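Local coordinates for protein lipoteichoic acid primase (Listeria monocytogenes, PDB 4UOP) that is a lipoteichoic acid primase of the sulfatase-like family, with an extracellular catalytic domain that holds a magnesium ion, at residues 135-140 with 433-438; 141-146 with 349-354. One frame throughout, in Å; residues are numbered along the deposited sequence.

Overall arrangement
Two contacts on one continuous run of chain illustrate how distant parts of a fold can be tied to neighbouring stretches: contact 1 uses the approach to helix 139-144, contact 2 the helix and the residues after it. From the N terminus the chain reaches residues 135-140, which lead into helix 139-144, and then 141-146, which carry it along that helix and beyond. Contact 2 closes first, when the loop 349-354 following helix 341-348 packs on 141-146. Contact 1 closes last, when 433-438, the tail after the long helix 412-433, returns to 135-140. Contact 2 is therefore nested inside contact 1. Their centres lie about 15 Å apart, and Arg141 NE, probably hydrogen-bonded to Ile136 O, bridges them.

Contact 1. Residues 135-140 with 433-438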
loop_
_atom_site.group_PDB
_atom_site.type_symbol
_atom_site.label_atom_id
_atom_site.label_comp_id
_atom_site.label_asym_id
_atom_site.label_seq_id
_atom_site.Cartn_x
_atom_site.Cartn_y
_atom_site.Cartn_z
ATOM N N VAL B 135 -4.823 -2.873 -22.450
ATOM C CA VAL B 135 -4.315 -3.968 -23.256
ATOM C C VAL B 135 -2.867 -4.137 -22.821
ATOM O O VAL B 135 -1.998 -3.320 -23.151
ATOM C CB VAL B 135 -4.380 -3.664 -24.766
ATOM C CG1 VAL B 135 -3.886 -4.857 -25.578
ATOM C CG2 VAL B 135 -5.804 -3.299 -25.170
ATOM N N ILE B 136 -2.603 -5.204 -22.070
ATOM C CA ILE B 136 -1.318 -5.376 -21.437
ATOM C C ILE B 136 -0.485 -6.424 -22.159
ATOM O O ILE B 136 -0.890 -7.581 -22.230
ATOM C CB ILE B 136 -1.484 -5.780 -19.944
ATOM C CG1 ILE B 136 -2.421 -4.792 -19.219
ATOM C CG2 ILE B 136 -0.138 -5.804 -19.249
ATOM C CD1 ILE B 136 -2.810 -5.212 -17.811
ATOM N N PRO B 137 0.691 -6.027 -22.691
ATOM C CA PRO B 137 1.614 -7.018 -23.213
ATOM C C PRO B 137 2.017 -7.996 -22.109
ATOM O O PRO B 137 2.198 -7.590 -20.961
ATOM C CB PRO B 137 2.815 -6.194 -23.680
ATOM C CG PRO B 137 2.284 -4.807 -23.860
ATOM C CD PRO B 137 1.235 -4.663 -22.806
ATOM N N SER B 138 2.154 -9.267 -22.457
ATOM C CA SER B 138 2.249 -10.286 -21.436
ATOM C C SER B 138 2.719 -11.609 -21.971
ATOM O O SER B 138 2.838 -11.816 -23.189
ATOM C CB SER B 138 0.885 -10.480 -20.787
ATOM O OG SER B 138 0.046 -11.243 -21.625
ATOM N N MET B 139 2.986 -12.510 -21.039
ATOM C CA MET B 139 3.366 -13.876 -21.365
ATOM C C MET B 139 2.242 -14.627 -22.074
ATOM O O MET B 139 2.491 -15.239 -23.112
ATOM C CB MET B 139 3.834 -14.625 -20.093
ATOM C CG MET B 139 4.046 -16.115 -20.270
ATOM S SD MET B 139 5.293 -16.801 -19.173
ATOM C CE MET B 139 4.553 -16.463 -17.571
ATOM N N PRO B 140 1.008 -14.627 -21.514
ATOM C CA PRO B 140 -0.067 -15.316 -22.237
ATOM C C PRO B 140 -0.376 -14.704 -23.611
ATOM O O PRO B 140 -0.669 -15.431 -24.553
ATOM C CB PRO B 140 -1.279 -15.197 -21.296
ATOM C CG PRO B 140 -0.902 -14.204 -20.268
ATOM C CD PRO B 140 0.579 -14.218 -20.168
ATOM N N ASN B 433 1.470 2.850 -16.753
ATOM C CA ASN B 433 0.472 3.914 -16.756
ATOM C C ASN B 433 0.100 4.399 -18.160
ATOM O O ASN B 433 -1.018 4.837 -18.383
ATOM C CB ASN B 433 0.934 5.092 -15.900
ATOM C CG ASN B 433 -0.228 5.916 -15.388
ATOM O OD1 ASN B 433 -1.133 5.389 -14.737
ATOM N ND2 ASN B 433 -0.220 7.209 -15.684
ATOM N N ASN B 434 1.031 4.293 -19.099
ATOM C CA ASN B 434 0.792 4.702 -20.491
ATOM C C ASN B 434 0.231 3.609 -21.423
ATOM O O ASN B 434 0.083 3.844 -22.616
ATOM C CB ASN B 434 2.089 5.265 -21.083
ATOM C CG ASN B 434 2.499 6.579 -20.445
ATOM O OD1 ASN B 434 1.655 7.383 -20.043
ATOM N ND2 ASN B 434 3.805 6.807 -20.352
ATOM N N LEU B 435 -0.084 2.425 -20.898
ATOM C CA LEU B 435 -0.637 1.354 -21.742
ATOM C C LEU B 435 -2.005 1.748 -22.308
ATOM O O LEU B 435 -2.802 2.375 -21.618
ATOM C CB LEU B 435 -0.781 0.045 -20.956
ATOM C CG LEU B 435 0.532 -0.609 -20.539
ATOM C CD1 LEU B 435 0.251 -1.787 -19.618
ATOM C CD2 LEU B 435 1.343 -1.047 -21.745
ATOM N N PRO B 436 -2.286 1.357 -23.559
ATOM C CA PRO B 436 -3.559 1.747 -24.176
ATOM C C PRO B 436 -4.780 1.111 -23.528
ATOM O O PRO B 436 -4.696 0.026 -22.950
ATOM C CB PRO B 436 -3.410 1.277 -25.627
ATOM C CG PRO B 436 -2.368 0.211 -25.587
ATOM C CD PRO B 436 -1.431 0.586 -24.481
ATOM N N LEU B 437 -5.909 1.795 -23.642
ATOM C CA LEU B 437 -7.174 1.303 -23.126
ATOM C C LEU B 437 -7.754 0.226 -24.041
ATOM O O LEU B 437 -7.595 0.284 -25.268
ATOM C CB LEU B 437 -8.158 2.462 -22.971
ATOM C CG LEU B 437 -7.819 3.470 -21.862
ATOM C CD1 LEU B 437 -8.527 4.796 -22.101
ATOM C CD2 LEU B 437 -8.185 2.917 -20.490
ATOM N N ARG B 438 -8.417 -0.759 -23.443
ATOM C CA ARG B 438 -9.074 -1.840 -24.200
ATOM C C ARG B 438 -10.262 -1.384 -25.055
ATOM O O ARG B 438 -10.535 -1.988 -26.093
ATOM C CB ARG B 438 -9.542 -2.951 -23.258
ATOM C CG ARG B 438 -8.418 -3.820 -22.732
ATOM C CD ARG B 438 -8.824 -4.577 -21.474
ATOM N NE ARG B 438 -9.862 -5.565 -21.741
ATOM C CZ ARG B 438 -10.603 -6.157 -20.804
ATOM N NH1 ARG B 438 -10.440 -5.875 -19.512
ATOM N NH2 ARG B 438 -11.529 -7.040 -21.163
#
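With Val135 CG1 anti to the backbone N (chi1 -178°), its other methyl, CG2, stands beside that nitrogen and meets Arg438, 3.6 Å from Arg438 CG; the two side chains cross obliquely. Leu435 CG lies anti to its own carbonyl carbon (chi1 -68°), and the isobutyl fork spreads over two neighbours. One prong, CD1, crosses Ile136 at about a right angle, 4.0 Å from Ile136 CG1, while the other meets Pro137 tip to tip, Leu435 CD2 to Pro137 CD at 3.8 Å. Between these apolar patches the backbones are joined by one hydrogen bond, Val135 N to Pro436 O at 2.9 Å, nearly straight at 164°. The guanidinium of Arg438 turns elsewhere: its NH1 is bonded to Gly132 O. Arg134 NH1 donates to the carbonyl oxygens of Asn433 and Leu435, so polar bonds from the loop before Val135 flank the apolar contact. Ile136 is also covered by Trp113 and Thr117 of helix 107-117. The arrangement is the docking of an extended C-terminal tail, carried past helix 412-433, on the loop that enters helix 139-144, whose N-cap is Ser138, within the alpha/beta fold of the sulfatase family.

Contact 2. Residues 141-146 with 349-354; sequences RLLGKN and LGIKTG
Ile351 faces Leu142, Leu143 and Asn146 just beyond a Schellman motif that, with Gly350 at positive phi, follows helix 341-348; this is helix-to-loop packing in the sulfatase-like alpha/beta fold. The two branches of the isoleucine part towards different leucines, and both also lie against Asn146, with Ile351 CG2 3.9 Å from Asn146 ND2. The same CG2 methyl of Ile351 lies 3.9 Å from Leu142 CD2, the two side chains sliding past each other in opposite directions. The longer branch, directed by a CG1 anti to the carbonyl carbon (chi1 -69°), carries CD1 to Leu143, which it crosses at about a right angle. There Ile351 CD1 and Leu143 CD2 are only 3.3 Å apart, closer than ordinary van der Waals contact, so the packing is locally tight. Leu143 CD2 also touches Leu349 CD1 at 3.8 Å, and the leucine pair again crosses nearly perpendicularly. With Leu142 CG anti to the backbone N (chi1 -178°), the same methyl, Leu142 CD2, also lies 4.0 Å from Thr353 CG2, so it sits against both Ile351 and Thr353. Met346 of helix 341-348 touches Leu142, Leu143 and Thr353, extending this apolar layer into the preceding helix. Asn146 approaches Ile351 from the opposite direction, and its amide is held by the helix just before it: Asn146 ND2 donates to Leu142 O at 2.9 Å, with the acceptor in the amide plane and the donor tilted 31° from the plane of the Leu142 carbonyl.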
loop_
_atom_site.group_PDB
_atom_site.type_symbol
_atom_site.label_atom_id
_atom_site.label_comp_id
_atom_site.label_asym_id
_atom_site.label_seq_id
_atom_site.Cartn_x
_atom_site.Cartn_y
_atom_site.Cartn_z
ATOM N N ARG B 141 -0.286 -13.389 -23.728
ATOM C CA ARG B 141 -0.528 -12.742 -25.004
ATOM C C ARG B 141 0.531 -13.159 -26.028
ATOM O O ARG B 141 0.198 -13.539 -27.153
ATOM C CB ARG B 141 -0.553 -11.223 -24.838
ATOM C CG ARG B 141 -0.914 -10.471 -26.105
ATOM C CD ARG B 141 -0.963 -8.957 -25.871
ATOM N NE ARG B 141 -1.878 -8.588 -24.787
ATOM C CZ ARG B 141 -3.205 -8.545 -24.887
ATOM N NH1 ARG B 141 -3.828 -8.840 -26.030
ATOM N NH2 ARG B 141 -3.927 -8.208 -23.831
ATOM N N LEU B 142 1.799 -13.128 -25.635
ATOM C CA LEU B 142 2.876 -13.535 -26.524
ATOM C C LEU B 142 2.763 -15.014 -26.897
ATOM O O LEU B 142 2.988 -15.388 -28.038
ATOM C CB LEU B 142 4.237 -13.244 -25.896
ATOM C CG LEU B 142 5.476 -13.576 -26.726
ATOM C CD1 LEU B 142 5.416 -12.906 -28.092
ATOM C CD2 LEU B 142 6.715 -13.130 -25.969
ATOM N N LEU B 143 2.422 -15.874 -25.939
ATOM C CA LEU B 143 2.266 -17.288 -26.244
ATOM C C LEU B 143 1.088 -17.538 -27.182
ATOM O O LEU B 143 1.158 -18.415 -28.049
ATOM C CB LEU B 143 2.142 -18.124 -24.965
ATOM C CG LEU B 143 3.433 -18.232 -24.151
ATOM C CD1 LEU B 143 3.165 -18.975 -22.845
ATOM C CD2 LEU B 143 4.536 -18.907 -24.952
ATOM N N GLY B 144 0.031 -16.742 -27.043
ATOM C CA GLY B 144 -1.117 -16.829 -27.919
ATOM C C GLY B 144 -0.789 -16.519 -29.381
ATOM O O GLY B 144 -1.479 -17.000 -30.272
ATOM N N LYS B 145 0.256 -15.730 -29.607
ATOM C CA LYS B 145 0.760 -15.458 -30.964
ATOM C C LYS B 145 1.724 -16.529 -31.470
ATOM O O LYS B 145 2.204 -16.459 -32.605
ATOM C CB LYS B 145 1.455 -14.090 -31.008
ATOM C CG LYS B 145 0.531 -12.912 -30.755
ATOM C CD LYS B 145 -0.631 -12.907 -31.732
ATOM C CE LYS B 145 -1.502 -11.674 -31.586
ATOM N NZ LYS B 145 -2.508 -11.613 -32.683
ATOM N N ASN B 146 1.997 -17.516 -30.626
ATOM C CA ASN B 146 2.838 -18.639 -30.979
ATOM C C ASN B 146 2.112 -19.965 -30.844
ATOM O O ASN B 146 2.718 -20.978 -30.509
ATOM C CB ASN B 146 4.093 -18.592 -30.118
ATOM C CG ASN B 146 5.041 -17.477 -30.538
ATOM O OD1 ASN B 146 5.907 -17.705 -31.369
ATOM N ND2 ASN B 146 4.880 -16.276 -29.979
ATOM N N LEU B 349 11.350 -21.812 -24.390
ATOM C CA LEU B 349 10.353 -22.142 -25.399
ATOM C C LEU B 349 10.777 -21.702 -26.812
ATOM O O LEU B 349 10.061 -21.962 -27.761
ATOM C CB LEU B 349 9.009 -21.519 -25.032
ATOM C CG LEU B 349 8.324 -22.107 -23.780
ATOM C CD1 LEU B 349 7.058 -21.324 -23.458
ATOM C CD2 LEU B 349 8.015 -23.577 -23.934
ATOM N N GLY B 350 11.927 -21.036 -26.927
ATOM C CA GLY B 350 12.450 -20.589 -28.222
ATOM C C GLY B 350 11.655 -19.465 -28.832
ATOM O O GLY B 350 11.491 -19.410 -30.046
ATOM N N ILE B 351 11.104 -18.597 -27.992
ATOM C CA ILE B 351 10.269 -17.520 -28.454
ATOM C C ILE B 351 11.017 -16.198 -28.305
ATOM O O ILE B 351 11.496 -15.857 -27.237
ATOM C CB ILE B 351 8.926 -17.507 -27.705
ATOM C CG1 ILE B 351 8.101 -18.727 -28.133
ATOM C CG2 ILE B 351 8.167 -16.211 -27.968
ATOM C CD1 ILE B 351 6.862 -18.983 -27.308
ATOM N N LYS B 352 11.124 -15.464 -29.407
ATOM C CA LYS B 352 11.736 -14.152 -29.393
ATOM C C LYS B 352 10.728 -13.143 -28.897
ATOM O O LYS B 352 9.580 -13.127 -29.336
ATOM C CB LYS B 352 12.229 -13.746 -30.786
ATOM C CG LYS B 352 13.547 -14.392 -31.178
ATOM C CD LYS B 352 14.698 -13.930 -30.292
ATOM C CE LYS B 352 16.047 -14.021 -30.999
ATOM N NZ LYS B 352 16.645 -15.386 -30.938
ATOM N N THR B 353 11.172 -12.294 -27.987
ATOM C CA THR B 353 10.305 -11.292 -27.377
ATOM C C THR B 353 10.309 -9.955 -28.126
ATOM O O THR B 353 9.463 -9.097 -27.881
ATOM C CB THR B 353 10.716 -11.074 -25.921
ATOM O OG1 THR B 353 12.086 -10.665 -25.873
ATOM C CG2 THR B 353 10.550 -12.389 -25.129
ATOM N N GLY B 354 11.271 -9.780 -29.028
ATOM C CA GLY B 354 11.325 -8.603 -29.895
ATOM C C GLY B 354 11.340 -7.269 -29.174
ATOM O O GLY B 354 12.228 -7.003 -28.370
#